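Local coordinates for protein acetylornithine aminotransferase (Aquifex aeolicus, PDB 2EH6) that catalyses the pyridoxal-phosphate-dependent transfer of an amino group from N(2)-acetyl-L-ornithine to 2-oxoglutarate in arginine biosynthesis, at residues F33-G38 with I218-E223; E289-H294 with P356-K361; I103-K108 with I252-E257. One frame throughout, in Å; residues are numbered along the deposited sequence.

Interaction 1 (F33-G38 with I218-E223); sequences FVSGIG and IGRTGE
The side chain of Arg-220 leaves its backbone extended, with CG trans to N (chi1 173°), then bends twice at chi2 and chi3 to bring its guanidinium beside Ser-35 and Gly-38, close to the cofactor site. Direct contact is slight: NH2 of Arg-220 lies 3.6 Å from CA of Gly-38 and 3.5 Å from OG of Ser-35, both at an oblique angle to the guanidinium. Water makes the real connection. Two waters donate to Gly-38 O; the first water oxygen is 2.9 Å from Arg-220 NH2, the second 3.0 Å from Arg-220 NE, and each accepts from that nitrogen. Two nitrogens are thus tied to one oxygen through two waters, between residues that are themselves buried. That carbonyl ends a short turn with positive phi at 35-38, in which Val-34 O accepts from Ile-37 N (2.7 Å) and from Gly-38 N. After strand 350-353, Leu-354 O accepts from Ser-35 OG and Pro-355 O from Arg-220 NH1, which also bonds to Leu-319 O between strands 313-317 and 320-324. The turn follows strand 29-32, with Val-34 against Asn-344 of strand 341-346, while Ile-218 packs on Val-284 and Val-288 of helix 275-308.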
ATOM      1  N   PHE A  33     -11.113 -13.326 -17.977  1.00 26.29           N
ATOM      2  CA  PHE A  33     -12.366 -12.785 -17.475  1.00 26.53           C
ATOM      3  C   PHE A  33     -12.302 -12.516 -15.974  1.00 26.67           C
ATOM      4  O   PHE A  33     -13.320 -12.527 -15.280  1.00 26.74           O
ATOM      5  CB  PHE A  33     -13.527 -13.724 -17.803  1.00 27.38           C
ATOM      6  CG  PHE A  33     -14.222 -13.377 -19.087  1.00 28.42           C
ATOM      7  CD1 PHE A  33     -13.510 -13.329 -20.279  1.00 28.73           C
ATOM      8  CD2 PHE A  33     -15.572 -13.047 -19.095  1.00 28.66           C
ATOM      9  CE1 PHE A  33     -14.132 -12.950 -21.467  1.00 31.10           C
ATOM     10  CE2 PHE A  33     -16.203 -12.668 -20.274  1.00 29.82           C
ATOM     11  CZ  PHE A  33     -15.481 -12.618 -21.462  1.00 29.95           C
ATOM     12  N   VAL A  34     -11.090 -12.268 -15.487  1.00 25.52           N
ATOM     13  CA  VAL A  34     -10.865 -11.973 -14.076  1.00 25.65           C
ATOM     14  C   VAL A  34     -10.049 -10.681 -13.936  1.00 24.94           C
ATOM     15  O   VAL A  34     -10.128  -9.993 -12.920  1.00 28.63           O
ATOM     16  CB  VAL A  34     -10.102 -13.126 -13.373  1.00 26.19           C
ATOM     17  CG1 VAL A  34      -9.643 -12.687 -11.994  1.00 26.68           C
ATOM     18  CG2 VAL A  34     -11.009 -14.346 -13.253  1.00 28.12           C
ATOM     19  N   SER A  35      -9.269 -10.367 -14.965  1.00 23.11           N
ATOM     20  CA  SER A  35      -8.420  -9.172 -14.992  1.00 22.34           C
ATOM     21  C   SER A  35      -7.679  -8.885 -13.680  1.00 23.99           C
ATOM     22  O   SER A  35      -7.585  -7.730 -13.244  1.00 22.43           O
ATOM     23  CB  SER A  35      -9.239  -7.937 -15.406  1.00 21.84           C
ATOM     24  OG  SER A  35     -10.171  -7.555 -14.406  1.00 26.87           O
ATOM     25  N   GLY A  36      -7.144  -9.934 -13.062  1.00 23.03           N
ATOM     26  CA  GLY A  36      -6.392  -9.771 -11.826  1.00 22.88           C
ATOM     27  C   GLY A  36      -7.244  -9.217 -10.703  1.00 21.90           C
ATOM     28  O   GLY A  36      -6.748  -8.510  -9.824  1.00 22.23           O
ATOM     29  N   ILE A  37      -8.522  -9.580 -10.737  1.00 23.84           N
ATOM     30  CA  ILE A  37      -9.537  -9.149  -9.777  1.00 24.51           C
ATOM     31  C   ILE A  37      -9.954  -7.704 -10.051  1.00 24.88           C
ATOM     32  O   ILE A  37      -9.958  -6.859  -9.153  1.00 25.06           O
ATOM     33  CB  ILE A  37      -9.061  -9.257  -8.313  1.00 26.41           C
ATOM     34  CG1 ILE A  37      -8.450 -10.634  -8.052  1.00 28.46           C
ATOM     35  CG2 ILE A  37     -10.255  -9.091  -7.367  1.00 29.79           C
ATOM     36  CD1 ILE A  37      -7.986 -10.822  -6.611  1.00 30.24           C
ATOM     37  N   GLY A  38     -10.291  -7.427 -11.307  1.00 25.02           N
ATOM     38  CA  GLY A  38     -10.743  -6.097 -11.692  1.00 24.37           C
ATOM     39  C   GLY A  38      -9.701  -5.003 -11.689  1.00 24.54           C
ATOM     40  O   GLY A  38     -10.031  -3.823 -11.577  1.00 24.82           O
ATOM     41  N   ILE A 218     -14.247   3.311 -11.208  1.00 26.33           N
ATOM     42  CA  ILE A 218     -13.589   3.528 -12.487  1.00 26.90           C
ATOM     43  C   ILE A 218     -14.184   2.730 -13.651  1.00 27.24           C
ATOM     44  O   ILE A 218     -13.473   2.001 -14.350  1.00 26.32           O
ATOM     45  CB  ILE A 218     -12.068   3.252 -12.371  1.00 27.56           C
ATOM     46  CG1 ILE A 218     -11.528   3.798 -11.035  1.00 26.92           C
ATOM     47  CG2 ILE A 218     -11.323   3.930 -13.513  1.00 24.52           C
ATOM     48  CD1 ILE A 218     -11.766   5.301 -10.801  1.00 24.61           C
ATOM     49  N   GLY A 219     -15.497   2.875 -13.838  1.00 26.75           N
ATOM     50  CA  GLY A 219     -16.205   2.231 -14.936  1.00 25.30           C
ATOM     51  C   GLY A 219     -16.640   0.776 -14.861  1.00 27.63           C
ATOM     52  O   GLY A 219     -17.424   0.325 -15.702  1.00 27.65           O
ATOM     53  N   ARG A 220     -16.152   0.038 -13.872  1.00 26.12           N
ATOM     54  CA  ARG A 220     -16.487  -1.379 -13.741  1.00 27.78           C
ATOM     55  C   ARG A 220     -17.972  -1.733 -13.886  1.00 28.94           C
ATOM     56  O   ARG A 220     -18.307  -2.760 -14.479  1.00 29.67           O
ATOM     57  CB  ARG A 220     -15.955  -1.915 -12.401  1.00 25.98           C
ATOM     58  CG  ARG A 220     -16.370  -3.344 -12.063  1.00 26.87           C
ATOM     59  CD  ARG A 220     -15.987  -4.344 -13.154  1.00 24.62           C
ATOM     60  NE  ARG A 220     -14.554  -4.392 -13.416  1.00 23.29           N
ATOM     61  CZ  ARG A 220     -14.001  -5.159 -14.355  1.00 25.45           C
ATOM     62  NH1 ARG A 220     -14.767  -5.935 -15.104  1.00 23.20           N
ATOM     63  NH2 ARG A 220     -12.692  -5.136 -14.560  1.00 23.92           N
ATOM     64  N   THR A 221     -18.864  -0.896 -13.362  1.00 29.31           N
ATOM     65  CA  THR A 221     -20.292  -1.195 -13.446  1.00 28.59           C
ATOM     66  C   THR A 221     -21.070  -0.461 -14.547  1.00 30.02           C
ATOM     67  O   THR A 221     -22.295  -0.567 -14.612  1.00 29.10           O
ATOM     68  CB  THR A 221     -21.002  -0.921 -12.099  1.00 27.09           C
ATOM     69  OG1 THR A 221     -21.058   0.492 -11.864  1.00 27.85           O
ATOM     70  CG2 THR A 221     -20.254  -1.595 -10.959  1.00 27.07           C
ATOM     71  N   GLY A 222     -20.379   0.271 -15.413  1.00 30.93           N
ATOM     72  CA  GLY A 222     -21.085   0.977 -16.472  1.00 33.67           C
ATOM     73  C   GLY A 222     -21.085   2.484 -16.291  1.00 34.76           C
ATOM     74  O   GLY A 222     -21.312   3.232 -17.242  1.00 35.46           O
ATOM     75  N   GLU A 223     -20.849   2.929 -15.062  1.00 35.03           N
ATOM     76  CA  GLU A 223     -20.778   4.352 -14.744  1.00 34.19           C
ATOM     77  C   GLU A 223     -19.393   4.567 -14.151  1.00 33.16           C
ATOM     78  O   GLU A 223     -18.808   3.632 -13.607  1.00 31.79           O
ATOM     79  CB  GLU A 223     -21.842   4.737 -13.715  1.00 37.18           C
ATOM     80  CG  GLU A 223     -23.279   4.660 -14.217  1.00 42.38           C
ATOM     81  CD  GLU A 223     -23.520   5.523 -15.444  1.00 44.93           C
ATOM     82  OE1 GLU A 223     -22.968   6.643 -15.504  1.00 45.02           O
ATOM     83  OE2 GLU A 223     -24.271   5.085 -16.342  1.00 47.28           O
TER
HETATM   84  O   HOH W   1     -11.292  -2.715 -13.854  1.00 26.09           O
HETATM   85  O   HOH W   2     -12.989  -3.534 -11.003  1.00 28.45           O

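Interaction 2 (E289-H294 with P356-K361); sequences EKLLPH and PLIIQK
A single backbone bond, Ile-359 N to Pro-356 O at 3.1 Å, closes the type I beta turn that presents Leu-357 and Ile-358 to Leu-291 of helix 275-308. Across the contact itself the meeting is apolar, and one methyl group does the work. CD1 of Leu-291 lies 4.0 Å from CG2 of Ile-358, the two side chains running side by side and pointing the same way. The same CD1 also approaches the first part of the turn, 4.5 Å from CB of Leu-357 and 4.3 Å from the carbonyl oxygen of Leu-357. Although the CB of Ile-358 is directed away from the helix, its first torsion (chi1 58°) sets CG1 between N and the carbonyl carbon and leaves the shorter branch, CG2, beside the backbone N, where Leu-291 can meet it. On the helical side the backbone is kinked just beyond the leucine, where the nitrogens of Pro-293 and His-294 lack bonds to the preceding turn. Leu-357 packs also on Val-295 of the same long helix, while Gln-360 stands at the N-cap of helix 361-374. Because branched aliphatic groups meet here without a directional bond between the segments, the joint probably rests on burial of apolar surface and van der Waals contact, and is modest in extent, while the turn's own hydrogen bond fixes the backbone that carries the two side chains.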
ATOM      1  N   GLU A 289     -13.553   6.660 -19.437  1.00 32.67           N
ATOM      2  CA  GLU A 289     -14.749   7.457 -19.650  1.00 35.48           C
ATOM      3  C   GLU A 289     -15.257   7.311 -21.084  1.00 34.41           C
ATOM      4  O   GLU A 289     -16.448   7.444 -21.335  1.00 33.55           O
ATOM      5  CB  GLU A 289     -14.497   8.926 -19.298  1.00 38.62           C
ATOM      6  CG  GLU A 289     -13.291   9.547 -19.941  1.00 44.64           C
ATOM      7  CD  GLU A 289     -12.983  10.911 -19.355  1.00 48.46           C
ATOM      8  OE1 GLU A 289     -12.846  11.001 -18.114  1.00 50.11           O
ATOM      9  OE2 GLU A 289     -12.876  11.888 -20.127  1.00 51.22           O
ATOM     10  N   LYS A 290     -14.356   7.014 -22.016  1.00 35.08           N
ATOM     11  CA  LYS A 290     -14.741   6.823 -23.414  1.00 35.65           C
ATOM     12  C   LYS A 290     -15.365   5.440 -23.606  1.00 35.20           C
ATOM     13  O   LYS A 290     -16.107   5.209 -24.561  1.00 35.30           O
ATOM     14  CB  LYS A 290     -13.522   6.936 -24.330  1.00 36.18           C
ATOM     15  CG  LYS A 290     -12.806   8.276 -24.297  1.00 40.16           C
ATOM     16  CD  LYS A 290     -11.571   8.231 -25.186  1.00 44.29           C
ATOM     17  CE  LYS A 290     -10.713   9.476 -25.025  1.00 46.05           C
ATOM     18  NZ  LYS A 290      -9.478   9.393 -25.858  1.00 49.25           N
ATOM     19  N   LEU A 291     -15.057   4.527 -22.690  1.00 32.82           N
ATOM     20  CA  LEU A 291     -15.549   3.152 -22.746  1.00 31.23           C
ATOM     21  C   LEU A 291     -16.870   2.899 -22.030  1.00 30.61           C
ATOM     22  O   LEU A 291     -17.502   1.861 -22.242  1.00 31.11           O
ATOM     23  CB  LEU A 291     -14.493   2.205 -22.162  1.00 31.07           C
ATOM     24  CG  LEU A 291     -13.215   1.952 -22.964  1.00 34.28           C
ATOM     25  CD1 LEU A 291     -12.178   1.282 -22.069  1.00 32.31           C
ATOM     26  CD2 LEU A 291     -13.533   1.082 -24.176  1.00 32.81           C
ATOM     27  N   LEU A 292     -17.288   3.834 -21.182  1.00 31.79           N
ATOM     28  CA  LEU A 292     -18.520   3.669 -20.418  1.00 30.62           C
ATOM     29  C   LEU A 292     -19.705   3.139 -21.230  1.00 31.71           C
ATOM     30  O   LEU A 292     -20.333   2.145 -20.848  1.00 28.44           O
ATOM     31  CB  LEU A 292     -18.884   4.986 -19.716  1.00 31.96           C
ATOM     32  CG  LEU A 292     -17.863   5.454 -18.667  1.00 33.08           C
ATOM     33  CD1 LEU A 292     -18.372   6.713 -17.969  1.00 31.93           C
ATOM     34  CD2 LEU A 292     -17.629   4.340 -17.639  1.00 33.69           C
ATOM     35  N   PRO A 293     -20.031   3.785 -22.361  1.00 31.69           N
ATOM     36  CA  PRO A 293     -21.161   3.284 -23.149  1.00 33.05           C
ATOM     37  C   PRO A 293     -20.927   1.826 -23.565  1.00 33.95           C
ATOM     38  O   PRO A 293     -21.849   1.008 -23.538  1.00 33.95           O
ATOM     39  CB  PRO A 293     -21.194   4.232 -24.345  1.00 33.80           C
ATOM     40  CG  PRO A 293     -20.646   5.511 -23.774  1.00 32.60           C
ATOM     41  CD  PRO A 293     -19.483   5.018 -22.952  1.00 31.60           C
ATOM     42  N   HIS A 294     -19.690   1.507 -23.940  1.00 35.10           N
ATOM     43  CA  HIS A 294     -19.346   0.146 -24.350  1.00 37.25           C
ATOM     44  C   HIS A 294     -19.488  -0.834 -23.193  1.00 36.35           C
ATOM     45  O   HIS A 294     -20.020  -1.932 -23.362  1.00 36.15           O
ATOM     46  CB  HIS A 294     -17.917   0.089 -24.885  1.00 40.44           C
ATOM     47  CG  HIS A 294     -17.742   0.756 -26.212  1.00 46.33           C
ATOM     48  ND1 HIS A 294     -16.527   0.811 -26.862  1.00 48.04           N
ATOM     49  CD2 HIS A 294     -18.626   1.400 -27.010  1.00 47.88           C
ATOM     50  CE1 HIS A 294     -16.669   1.464 -28.001  1.00 50.66           C
ATOM     51  NE2 HIS A 294     -17.933   1.832 -28.116  1.00 51.56           N
ATOM     52  N   PRO A 356     -11.614  -7.413 -18.674  1.00 27.48           N
ATOM     53  CA  PRO A 356     -11.089  -6.059 -18.882  1.00 25.97           C
ATOM     54  C   PRO A 356     -12.231  -5.239 -19.464  1.00 25.79           C
ATOM     55  O   PRO A 356     -13.112  -5.790 -20.123  1.00 26.80           O
ATOM     56  CB  PRO A 356      -9.955  -6.282 -19.878  1.00 26.80           C
ATOM     57  CG  PRO A 356      -9.484  -7.670 -19.531  1.00 27.41           C
ATOM     58  CD  PRO A 356     -10.788  -8.409 -19.379  1.00 26.57           C
ATOM     59  N   LEU A 357     -12.227  -3.931 -19.238  1.00 24.97           N
ATOM     60  CA  LEU A 357     -13.321  -3.114 -19.734  1.00 26.03           C
ATOM     61  C   LEU A 357     -13.328  -2.945 -21.256  1.00 28.18           C
ATOM     62  O   LEU A 357     -14.291  -2.426 -21.819  1.00 29.46           O
ATOM     63  CB  LEU A 357     -13.328  -1.757 -19.019  1.00 24.73           C
ATOM     64  CG  LEU A 357     -13.381  -1.862 -17.484  1.00 24.99           C
ATOM     65  CD1 LEU A 357     -13.537  -0.471 -16.877  1.00 24.37           C
ATOM     66  CD2 LEU A 357     -14.554  -2.761 -17.049  1.00 23.50           C
ATOM     67  N   ILE A 358     -12.265  -3.396 -21.918  1.00 29.41           N
ATOM     68  CA  ILE A 358     -12.180  -3.310 -23.376  1.00 30.23           C
ATOM     69  C   ILE A 358     -12.755  -4.568 -24.030  1.00 31.56           C
ATOM     70  O   ILE A 358     -12.717  -4.717 -25.252  1.00 33.03           O
ATOM     71  CB  ILE A 358     -10.720  -3.162 -23.853  1.00 28.19           C
ATOM     72  CG1 ILE A 358      -9.896  -4.352 -23.362  1.00 27.34           C
ATOM     73  CG2 ILE A 358     -10.142  -1.846 -23.366  1.00 27.36           C
ATOM     74  CD1 ILE A 358      -8.507  -4.442 -23.965  1.00 25.49           C
ATOM     75  N   ILE A 359     -13.277  -5.475 -23.215  1.00 30.73           N
ATOM     76  CA  ILE A 359     -13.837  -6.721 -23.723  1.00 33.29           C
ATOM     77  C   ILE A 359     -14.938  -6.459 -24.768  1.00 34.08           C
ATOM     78  O   ILE A 359     -15.700  -5.499 -24.653  1.00 32.88           O
ATOM     79  CB  ILE A 359     -14.403  -7.567 -22.557  1.00 32.04           C
ATOM     80  CG1 ILE A 359     -14.573  -9.018 -22.995  1.00 31.61           C
ATOM     81  CG2 ILE A 359     -15.715  -6.975 -22.065  1.00 30.16           C
ATOM     82  CD1 ILE A 359     -13.272  -9.797 -23.044  1.00 31.85           C
ATOM     83  N   GLN A 360     -15.007  -7.313 -25.786  1.00 34.60           N
ATOM     84  CA  GLN A 360     -16.004  -7.169 -26.848  1.00 36.38           C
ATOM     85  C   GLN A 360     -16.951  -8.364 -26.923  1.00 35.57           C
ATOM     86  O   GLN A 360     -16.644  -9.439 -26.411  1.00 34.08           O
ATOM     87  CB  GLN A 360     -15.308  -6.975 -28.194  1.00 37.77           C
ATOM     88  CG  GLN A 360     -14.535  -5.668 -28.294  1.00 43.21           C
ATOM     89  CD  GLN A 360     -13.835  -5.505 -29.627  1.00 46.44           C
ATOM     90  OE1 GLN A 360     -14.477  -5.473 -30.679  1.00 48.97           O
ATOM     91  NE2 GLN A 360     -12.510  -5.400 -29.592  1.00 48.68           N
ATOM     92  N   LYS A 361     -18.095  -8.173 -27.576  1.00 36.32           N
ATOM     93  CA  LYS A 361     -19.098  -9.231 -27.699  1.00 38.34           C
ATOM     94  C   LYS A 361     -18.552 -10.560 -28.200  1.00 39.07           C
ATOM     95  O   LYS A 361     -18.916 -11.615 -27.682  1.00 39.82           O
ATOM     96  CB  LYS A 361     -20.248  -8.768 -28.598  1.00 39.14           C
ATOM     97  CG  LYS A 361     -21.101  -7.687 -27.957  1.00 40.36           C
ATOM     98  CD  LYS A 361     -22.324  -7.362 -28.792  1.00 44.07           C
ATOM     99  CE  LYS A 361     -23.195  -6.335 -28.090  1.00 43.85           C
ATOM    100  NZ  LYS A 361     -24.433  -6.043 -28.853  1.00 47.20           N
TER

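Interaction 3 (I103-K108 with I252-E257); sequences IKLARK and ILAREE
Leu-105 of helix 95-112 drives one methyl, CD2, against strand 250-255, and this single group makes the tight part of the contact. It sits 3.7 Å from CB of Ala-254 and 4.1 Å from CD1 of Ile-252, touching two residues that alternate along the strand and direct their side chains to the same face of the sheet. The leucine reaches them because its CG stands trans to the backbone N (chi1 178°), beside the carbonyl carbon. Its side chain and that of Ile-252 cross obliquely. Small Ala-254 lets the leucine come close to the strand, whereas longer Ile-252 extends CD1 to meet it and lies against Ser-98, Ala-101 and Ala-102 of the same helix. All three touching residues are buried, and Phe-262 packs on Leu-105 as well.

Beyond Ala-254 the second segment turns polar and opens toward solvent. A salt bridge internal to 252-257 borders the contact here, joining Arg-255 to exposed Glu-257. OE1 of Glu-257 offers its anti lone pair to NH1 of Arg-255 at 2.9 Å, while NH2 meets the same oxygen from the anti side at 3.2 Å, 30° out of the carboxylate plane. OE1 lies nearly in the guanidinium plane. Asp-235 makes a further salt bridge with Arg-255 NE, so the arginine has two carboxylate partners, which would probably keep it protonated.

The first turn of the helix carries the cofactor-binding residues Gly-95 and Thr-96, so the packing joins the strand to the helix whose start binds the cofactor. A helix packed on the face of a mixed seven-stranded sheet, with strand 250-255 antiparallel to both its neighbours, is characteristic of the large domain of fold type I pyridoxal-phosphate enzymes.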
ATOM      1  N   ILE A 103     -11.401   6.011   6.959  1.00 25.95           N
ATOM      2  CA  ILE A 103     -11.763   5.810   8.362  1.00 25.14           C
ATOM      3  C   ILE A 103     -11.115   6.882   9.229  1.00 26.34           C
ATOM      4  O   ILE A 103     -11.747   7.444  10.127  1.00 26.38           O
ATOM      5  CB  ILE A 103     -11.307   4.418   8.854  1.00 26.14           C
ATOM      6  CG1 ILE A 103     -12.129   3.334   8.151  1.00 24.75           C
ATOM      7  CG2 ILE A 103     -11.442   4.314  10.378  1.00 25.53           C
ATOM      8  CD1 ILE A 103     -11.624   1.929   8.399  1.00 27.34           C
ATOM      9  N   LYS A 104      -9.849   7.169   8.955  1.00 25.54           N
ATOM     10  CA  LYS A 104      -9.127   8.183   9.709  1.00 25.92           C
ATOM     11  C   LYS A 104      -9.724   9.568   9.486  1.00 26.97           C
ATOM     12  O   LYS A 104      -9.940  10.321  10.444  1.00 27.89           O
ATOM     13  CB  LYS A 104      -7.646   8.187   9.318  1.00 23.54           C
ATOM     14  CG  LYS A 104      -6.918   6.909   9.694  1.00 25.58           C
ATOM     15  CD  LYS A 104      -5.426   6.974   9.379  1.00 25.38           C
ATOM     16  CE  LYS A 104      -4.706   7.996  10.241  1.00 26.92           C
ATOM     17  NZ  LYS A 104      -3.242   8.051   9.948  1.00 26.33           N
ATOM     18  N   LEU A 105     -10.002   9.900   8.229  1.00 27.10           N
ATOM     19  CA  LEU A 105     -10.572  11.207   7.890  1.00 29.01           C
ATOM     20  C   LEU A 105     -11.932  11.422   8.554  1.00 29.36           C
ATOM     21  O   LEU A 105     -12.226  12.514   9.044  1.00 30.75           O
ATOM     22  CB  LEU A 105     -10.724  11.348   6.368  1.00 26.35           C
ATOM     23  CG  LEU A 105     -11.350  12.653   5.856  1.00 26.81           C
ATOM     24  CD1 LEU A 105     -10.471  13.839   6.206  1.00 25.52           C
ATOM     25  CD2 LEU A 105     -11.527  12.568   4.349  1.00 26.48           C
ATOM     26  N   ALA A 106     -12.755  10.379   8.563  1.00 28.91           N
ATOM     27  CA  ALA A 106     -14.081  10.452   9.157  1.00 30.26           C
ATOM     28  C   ALA A 106     -14.006  10.702  10.661  1.00 32.24           C
ATOM     29  O   ALA A 106     -14.764  11.512  11.196  1.00 31.12           O
ATOM     30  CB  ALA A 106     -14.842   9.170   8.880  1.00 28.51           C
ATOM     31  N   ARG A 107     -13.105   9.999  11.344  1.00 31.60           N
ATOM     32  CA  ARG A 107     -12.951  10.183  12.783  1.00 30.77           C
ATOM     33  C   ARG A 107     -12.425  11.571  13.112  1.00 31.78           C
ATOM     34  O   ARG A 107     -12.964  12.248  13.990  1.00 32.43           O
ATOM     35  CB  ARG A 107     -12.022   9.122  13.382  1.00 29.41           C
ATOM     36  CG  ARG A 107     -12.726   7.811  13.670  1.00 29.57           C
ATOM     37  CD  ARG A 107     -11.870   6.850  14.467  1.00 28.73           C
ATOM     38  NE  ARG A 107     -12.647   5.670  14.850  1.00 28.02           N
ATOM     39  CZ  ARG A 107     -12.141   4.596  15.447  1.00 27.32           C
ATOM     40  NH1 ARG A 107     -10.845   4.539  15.739  1.00 28.62           N
ATOM     41  NH2 ARG A 107     -12.932   3.572  15.747  1.00 27.75           N
ATOM     42  N   LYS A 108     -11.382  12.006  12.409  1.00 30.53           N
ATOM     43  CA  LYS A 108     -10.824  13.324  12.677  1.00 31.54           C
ATOM     44  C   LYS A 108     -11.824  14.425  12.335  1.00 33.21           C
ATOM     45  O   LYS A 108     -11.870  15.464  13.002  1.00 31.76           O
ATOM     46  CB  LYS A 108      -9.524  13.540  11.901  1.00 32.21           C
ATOM     47  CG  LYS A 108      -8.851  14.846  12.257  1.00 31.13           C
ATOM     48  CD  LYS A 108      -7.406  14.890  11.831  1.00 32.53           C
ATOM     49  CE  LYS A 108      -6.764  16.193  12.267  1.00 30.74           C
ATOM     50  NZ  LYS A 108      -7.474  17.371  11.674  1.00 31.20           N
ATOM     51  N   ILE A 252      -8.676   8.267  -1.903  1.00 24.75           N
ATOM     52  CA  ILE A 252      -9.973   8.542  -1.329  1.00 22.84           C
ATOM     53  C   ILE A 252     -10.302   9.914  -1.889  1.00 24.33           C
ATOM     54  O   ILE A 252      -9.406  10.739  -2.115  1.00 21.08           O
ATOM     55  CB  ILE A 252      -9.981   8.605   0.216  1.00 25.05           C
ATOM     56  CG1 ILE A 252      -9.011   9.671   0.718  1.00 24.78           C
ATOM     57  CG2 ILE A 252      -9.681   7.234   0.791  1.00 24.08           C
ATOM     58  CD1 ILE A 252      -9.193   9.979   2.207  1.00 28.34           C
ATOM     59  N   LEU A 253     -11.579  10.128  -2.163  1.00 22.54           N
ATOM     60  CA  LEU A 253     -12.056  11.398  -2.676  1.00 25.49           C
ATOM     61  C   LEU A 253     -13.112  11.779  -1.656  1.00 24.28           C
ATOM     62  O   LEU A 253     -13.991  10.975  -1.341  1.00 24.94           O
ATOM     63  CB  LEU A 253     -12.685  11.220  -4.064  1.00 25.18           C
ATOM     64  CG  LEU A 253     -12.931  12.485  -4.898  1.00 26.57           C
ATOM     65  CD1 LEU A 253     -13.406  12.091  -6.286  1.00 25.25           C
ATOM     66  CD2 LEU A 253     -13.949  13.384  -4.209  1.00 26.24           C
ATOM     67  N   ALA A 254     -13.012  12.990  -1.123  1.00 25.14           N
ATOM     68  CA  ALA A 254     -13.956  13.456  -0.113  1.00 26.41           C
ATOM     69  C   ALA A 254     -14.444  14.852  -0.449  1.00 26.43           C
ATOM     70  O   ALA A 254     -13.675  15.691  -0.914  1.00 27.59           O
ATOM     71  CB  ALA A 254     -13.288  13.459   1.266  1.00 24.70           C
ATOM     72  N   ARG A 255     -15.722  15.109  -0.210  1.00 29.60           N
ATOM     73  CA  ARG A 255     -16.238  16.433  -0.505  1.00 29.60           C
ATOM     74  C   ARG A 255     -15.466  17.448   0.337  1.00 29.78           C
ATOM     75  O   ARG A 255     -14.963  17.126   1.421  1.00 27.70           O
ATOM     76  CB  ARG A 255     -17.753  16.495  -0.250  1.00 31.87           C
ATOM     77  CG  ARG A 255     -18.205  16.237   1.168  1.00 31.30           C
ATOM     78  CD  ARG A 255     -19.736  16.145   1.208  1.00 33.78           C
ATOM     79  NE  ARG A 255     -20.246  16.045   2.570  1.00 33.69           N
ATOM     80  CZ  ARG A 255     -20.219  17.037   3.454  1.00 35.46           C
ATOM     81  NH1 ARG A 255     -19.712  18.219   3.121  1.00 35.59           N
ATOM     82  NH2 ARG A 255     -20.684  16.841   4.681  1.00 37.27           N
ATOM     83  N   GLU A 256     -15.341  18.658  -0.202  1.00 31.62           N
ATOM     84  CA  GLU A 256     -14.617  19.770   0.417  1.00 34.16           C
ATOM     85  C   GLU A 256     -14.640  19.902   1.935  1.00 34.91           C
ATOM     86  O   GLU A 256     -13.590  20.023   2.570  1.00 34.53           O
ATOM     87  CB  GLU A 256     -15.117  21.092  -0.167  1.00 35.37           C
ATOM     88  CG  GLU A 256     -14.666  21.393  -1.570  1.00 38.02           C
ATOM     89  CD  GLU A 256     -13.184  21.676  -1.660  1.00 38.52           C
ATOM     90  OE1 GLU A 256     -12.570  22.050  -0.639  1.00 37.90           O
ATOM     91  OE2 GLU A 256     -12.636  21.538  -2.766  1.00 40.40           O
ATOM     92  N   GLU A 257     -15.833  19.912   2.517  1.00 36.39           N
ATOM     93  CA  GLU A 257     -15.951  20.083   3.959  1.00 37.07           C
ATOM     94  C   GLU A 257     -15.288  18.999   4.795  1.00 36.03           C
ATOM     95  O   GLU A 257     -14.696  19.290   5.832  1.00 36.06           O
ATOM     96  CB  GLU A 257     -17.416  20.197   4.368  1.00 38.14           C
ATOM     97  CG  GLU A 257     -17.585  20.307   5.870  1.00 41.04           C
ATOM     98  CD  GLU A 257     -19.024  20.383   6.292  1.00 41.75           C
ATOM     99  OE1 GLU A 257     -19.869  19.730   5.643  1.00 41.50           O
ATOM    100  OE2 GLU A 257     -19.307  21.084   7.284  1.00 45.34           O
TER

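The three contacts show chemistry following place. Interactions 1 and 2 are neighbours, their centres 10 Å apart, and share a seam: Leu-357 packs on Arg-220 and on the carbonyl of Ile-218, while Leu-292 meets Gly-219. Interaction 1 is buried near the cofactor and works through ordered water and a charged side chain; interaction 2, farther out and only partly buried, is aliphatic. Interaction 3 stands apart, about 25 and 31 Å away centre to centre, between helix 95-112 and strand 250-255 of the large-domain sheet. Its apolar core resembles interaction 2 but is wholly buried. Interactions 1 and 3 both reach the second subunit, whereas interaction 2 stays within one chain.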